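Tol-Pal system protein TolB (Acinetobacter baumannii, PDB 7MX5) probably serves as the periplasmic component of the Tol-Pal system, which helps the outer membrane invaginate during cell division and maintains its integrity. Local coordinates at residues Asn23-Gly27 with Leu28-Val32; His115-Ser118 with Asp119-Gln123. One frame throughout, in Å; residues are numbered along the deposited sequence.

Contact 1. Residues Asn23-Gly27 with Leu28-Val32; sequences NNDNG and LYPIV
The carboxylate of D25 reaches forward to the backbone N-H groups of L28 and Y29, where the loop after strand 16-19 turns into helix 29-37. CG is anti to the backbone N (chi1 -174°), which carries the carboxylate to the N-H groups of G27, L28 and Y29. The D25 CB lies at the edge of the Y29 ring, in plane, 4.0 Å from CD2. One atom further on, CG comes to 3.3 Å from the same Y29 CD2, and here the carboxylate and ring planes stand 60° apart as the two side chains cross at about a right angle.

The oxygens divide the work. OD2 takes the N-H of G27, D25 OD2 to G27 N being 2.8 Å, with the donor standing well above the carboxylate plane; a bond to the backbone N two residues on makes this an Asx turn. D25 OD2 also lies 3.2 Å from Y29 CD2, oblique to the ring. OD1 receives a long, weak but nearly straight bond from the N-H of Y29, Y29 N to D25 OD1 being 3.4 Å. Between them the N-H of L28 is shared weakly by both oxygens.

The backbone of G27 takes a left-handed conformation in which a CB would press against the carbonyl O of N26. Beyond it, P30 lays CD over one face of the Y29 ring, offset toward the rim, and also 3.7 Å from D25 OD2. The L28 side chain leads away from the turn to pack on I76 of strand 70-78 and I110 of helix 110-126.

Three successive N-H groups thus converge on one carboxylate, one by a short but bent bond, two weakly, and a negative charge in this place would probably interact favourably with the helix dipole.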
# COMPACT_ATOMS: atom_id res chain seq x y z
N ASN A 23 -14.35 -14.52 24.95
CA ASN A 23 -14.95 -15.79 25.34
C ASN A 23 -15.61 -16.44 24.13
O ASN A 23 -16.26 -15.77 23.32
CB ASN A 23 -15.98 -15.58 26.45
CG ASN A 23 -16.93 -14.44 26.16
OD1 ASN A 23 -17.81 -14.56 25.31
ND2 ASN A 23 -16.77 -13.33 26.88
N ASN A 24 -15.41 -17.75 23.99
CA ASN A 24 -15.86 -18.51 22.82
C ASN A 24 -15.30 -17.90 21.54
O ASN A 24 -16.01 -17.66 20.56
CB ASN A 24 -17.39 -18.58 22.78
CG ASN A 24 -17.89 -19.67 21.84
OD1 ASN A 24 -17.21 -20.66 21.61
ND2 ASN A 24 -19.09 -19.48 21.31
N ASP A 25 -13.99 -17.66 21.55
CA ASP A 25 -13.34 -17.00 20.43
C ASP A 25 -13.28 -17.92 19.21
O ASP A 25 -13.17 -19.14 19.33
CB ASP A 25 -11.93 -16.55 20.81
CG ASP A 25 -11.26 -15.74 19.72
OD1 ASP A 25 -11.75 -14.64 19.40
OD2 ASP A 25 -10.23 -16.20 19.19
N ASN A 26 -13.35 -17.31 18.03
CA ASN A 26 -13.32 -18.01 16.76
C ASN A 26 -11.93 -18.04 16.14
O ASN A 26 -11.78 -18.54 15.02
CB ASN A 26 -14.30 -17.36 15.78
CG ASN A 26 -15.01 -18.36 14.90
OD1 ASN A 26 -14.95 -19.57 15.13
ND2 ASN A 26 -15.70 -17.86 13.88
N GLY A 27 -10.92 -17.54 16.83
CA GLY A 27 -9.65 -17.22 16.21
C GLY A 27 -9.56 -15.77 15.77
O GLY A 27 -8.69 -15.44 14.95
N LEU A 28 -10.42 -14.90 16.30
CA LEU A 28 -10.51 -13.52 15.86
C LEU A 28 -9.49 -12.63 16.57
O LEU A 28 -8.75 -11.89 15.92
CB LEU A 28 -11.93 -13.00 16.10
CG LEU A 28 -12.43 -11.72 15.42
CD1 LEU A 28 -12.03 -10.48 16.21
CD2 LEU A 28 -11.92 -11.64 14.00
N TYR A 29 -9.46 -12.70 17.90
CA TYR A 29 -8.63 -11.77 18.66
C TYR A 29 -7.13 -11.90 18.41
O TYR A 29 -6.44 -10.87 18.50
CB TYR A 29 -8.97 -11.88 20.15
CG TYR A 29 -8.22 -12.92 20.95
CD1 TYR A 29 -6.96 -12.66 21.48
CD2 TYR A 29 -8.78 -14.17 21.19
CE1 TYR A 29 -6.27 -13.61 22.21
CE2 TYR A 29 -8.10 -15.13 21.92
CZ TYR A 29 -6.85 -14.85 22.42
OH TYR A 29 -6.18 -15.80 23.15
N PRO A 30 -6.55 -13.08 18.12
CA PRO A 30 -5.12 -13.09 17.76
C PRO A 30 -4.83 -12.29 16.51
O PRO A 30 -3.76 -11.67 16.42
CB PRO A 30 -4.81 -14.58 17.56
CG PRO A 30 -5.89 -15.32 18.23
CD PRO A 30 -7.10 -14.45 18.23
N ILE A 31 -5.75 -12.27 15.54
CA ILE A 31 -5.57 -11.44 14.36
C ILE A 31 -5.60 -9.96 14.74
O ILE A 31 -4.80 -9.16 14.24
CB ILE A 31 -6.65 -11.77 13.31
CG1 ILE A 31 -6.45 -13.19 12.77
CG2 ILE A 31 -6.62 -10.76 12.17
CD1 ILE A 31 -7.60 -13.69 11.92
N VAL A 32 -6.50 -9.58 15.64
CA VAL A 32 -6.57 -8.19 16.09
C VAL A 32 -5.31 -7.82 16.85
O VAL A 32 -4.74 -6.74 16.64
CB VAL A 32 -7.84 -7.97 16.94
CG1 VAL A 32 -7.85 -6.56 17.51
CG2 VAL A 32 -9.08 -8.23 16.11

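Contact 2. Residues His115-Ser118 with Asp119-Gln123; sequences HMVS and DAIYQ
V117 and I121, one turn apart on helix 110-126, meet obliquely through V117 CG1 and I121 CD1 at 4.1 Å. This is the tightly packed side. I121 CG1 lies anti to its own carbonyl carbon (chi1 -65°), which brings it back over the preceding turn, 3.2 Å from V117 O. That same oxygen accepts the N-H of I121, V117 O to I121 N being 3.0 Å. Y87 and L89 of strand 83-91 and L99 of strand 96-105 close around the pair, with V32 and L36 of helix 29-37 also touching it.

The backbone is a regular alpha-helix: four successive i to i+4 bonds, D119 to H115, A120 to M116, I121 to V117 and Y122 to S118, hold the two halves together. In the fold, this helix packs with helix 29-37 against the mixed sheet that contains strands 16-19, 70-78, 83-91 and 96-105.

Polar groups lie on another side of the helix. S118 OG bonds back to G114 O and also to D35 OD2, which takes H115 ND1 as well. The D119 carboxylate has its CG 3.2 Å from H115 O, but that is an approach of carbon to oxygen; its own bonds go to the backbone N-H groups of F132 and S133, OD1 to the first and OD2 to the second.

The packing is looser at the partly exposed M116, whose CB bond points away from D119-Q123 while its side chain touches L103 of strand 96-105, and at Q123, whose exposed side chain comes no nearer to H115-S118 than Q123 CB to S118 O, 6.6 Å.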
# COMPACT_ATOMS: atom_id res chain seq x y z
N HIS A 115 -9.44 -7.51 10.75
CA HIS A 115 -8.90 -6.27 10.21
C HIS A 115 -9.88 -5.12 10.35
O HIS A 115 -9.46 -3.97 10.52
CB HIS A 115 -8.51 -6.47 8.74
CG HIS A 115 -7.42 -7.48 8.54
ND1 HIS A 115 -6.46 -7.74 9.50
CD2 HIS A 115 -7.13 -8.28 7.49
CE1 HIS A 115 -5.63 -8.67 9.05
NE2 HIS A 115 -6.01 -9.01 7.83
N MET A 116 -11.18 -5.40 10.30
CA MET A 116 -12.18 -4.35 10.51
C MET A 116 -12.18 -3.89 11.96
O MET A 116 -12.22 -2.68 12.24
CB MET A 116 -13.57 -4.85 10.10
CG MET A 116 -13.78 -4.94 8.60
SD MET A 116 -14.99 -6.20 8.15
CE MET A 116 -16.37 -5.19 7.64
N VAL A 117 -12.15 -4.84 12.90
CA VAL A 117 -12.08 -4.48 14.31
C VAL A 117 -10.83 -3.68 14.60
O VAL A 117 -10.87 -2.66 15.30
CB VAL A 117 -12.15 -5.75 15.18
CG1 VAL A 117 -11.91 -5.41 16.65
CG2 VAL A 117 -13.50 -6.44 15.01
N SER A 118 -9.69 -4.11 14.06
CA SER A 118 -8.44 -3.39 14.26
C SER A 118 -8.47 -2.02 13.60
O SER A 118 -7.88 -1.07 14.12
CB SER A 118 -7.27 -4.21 13.73
OG SER A 118 -7.31 -5.54 14.23
N ASP A 119 -9.14 -1.90 12.45
CA ASP A 119 -9.27 -0.60 11.80
C ASP A 119 -10.07 0.37 12.67
O ASP A 119 -9.75 1.56 12.73
CB ASP A 119 -9.94 -0.76 10.43
CG ASP A 119 -8.94 -1.06 9.33
OD1 ASP A 119 -7.76 -1.28 9.64
OD2 ASP A 119 -9.35 -1.07 8.14
N ALA A 120 -11.10 -0.13 13.35
CA ALA A 120 -11.90 0.73 14.22
C ALA A 120 -11.13 1.12 15.47
O ALA A 120 -11.25 2.25 15.95
CB ALA A 120 -13.21 0.03 14.58
N ILE A 121 -10.33 0.20 16.01
CA ILE A 121 -9.51 0.51 17.18
C ILE A 121 -8.48 1.58 16.83
O ILE A 121 -8.27 2.53 17.59
CB ILE A 121 -8.84 -0.76 17.73
CG1 ILE A 121 -9.89 -1.74 18.25
CG2 ILE A 121 -7.84 -0.42 18.82
CD1 ILE A 121 -9.32 -3.06 18.72
N TYR A 122 -7.83 1.43 15.67
CA TYR A 122 -6.83 2.40 15.24
C TYR A 122 -7.44 3.79 15.07
O TYR A 122 -6.87 4.79 15.51
CB TYR A 122 -6.18 1.93 13.94
CG TYR A 122 -5.04 2.79 13.44
CD1 TYR A 122 -3.74 2.54 13.83
CD2 TYR A 122 -5.27 3.83 12.55
CE1 TYR A 122 -2.69 3.32 13.37
CE2 TYR A 122 -4.24 4.61 12.08
CZ TYR A 122 -2.95 4.35 12.50
OH TYR A 122 -1.91 5.13 12.03
N GLN A 123 -8.61 3.86 14.43
CA GLN A 123 -9.25 5.15 14.20
C GLN A 123 -9.71 5.78 15.51
O GLN A 123 -9.66 7.01 15.66
CB GLN A 123 -10.43 4.98 13.24
CG GLN A 123 -11.03 6.29 12.76
CD GLN A 123 -12.03 6.08 11.64
OE1 GLN A 123 -13.12 5.57 11.85
NE2 GLN A 123 -11.65 6.48 10.43

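Contact 1 starts helix 29-37 and contact 2 forms the middle of helix 110-126; their centres are 14 Å apart, yet the two touch through the first turn of the earlier helix. V32 is the main go-between: its CA lies 3.3 Å from S118 OG, its CG1 4.0 Å from I121 CD1, and its CG2 4.0 Å from V117 CG1. I31 adds its CG2, 3.9 Å from H115 CE1. One turn past I31, D35 carries the junction on by its bonds to contact 2. The turn at D25-Y29 leads into the first turn of helix 29-37, which packs on helix 110-126, and contact 2 is the more buried of the two.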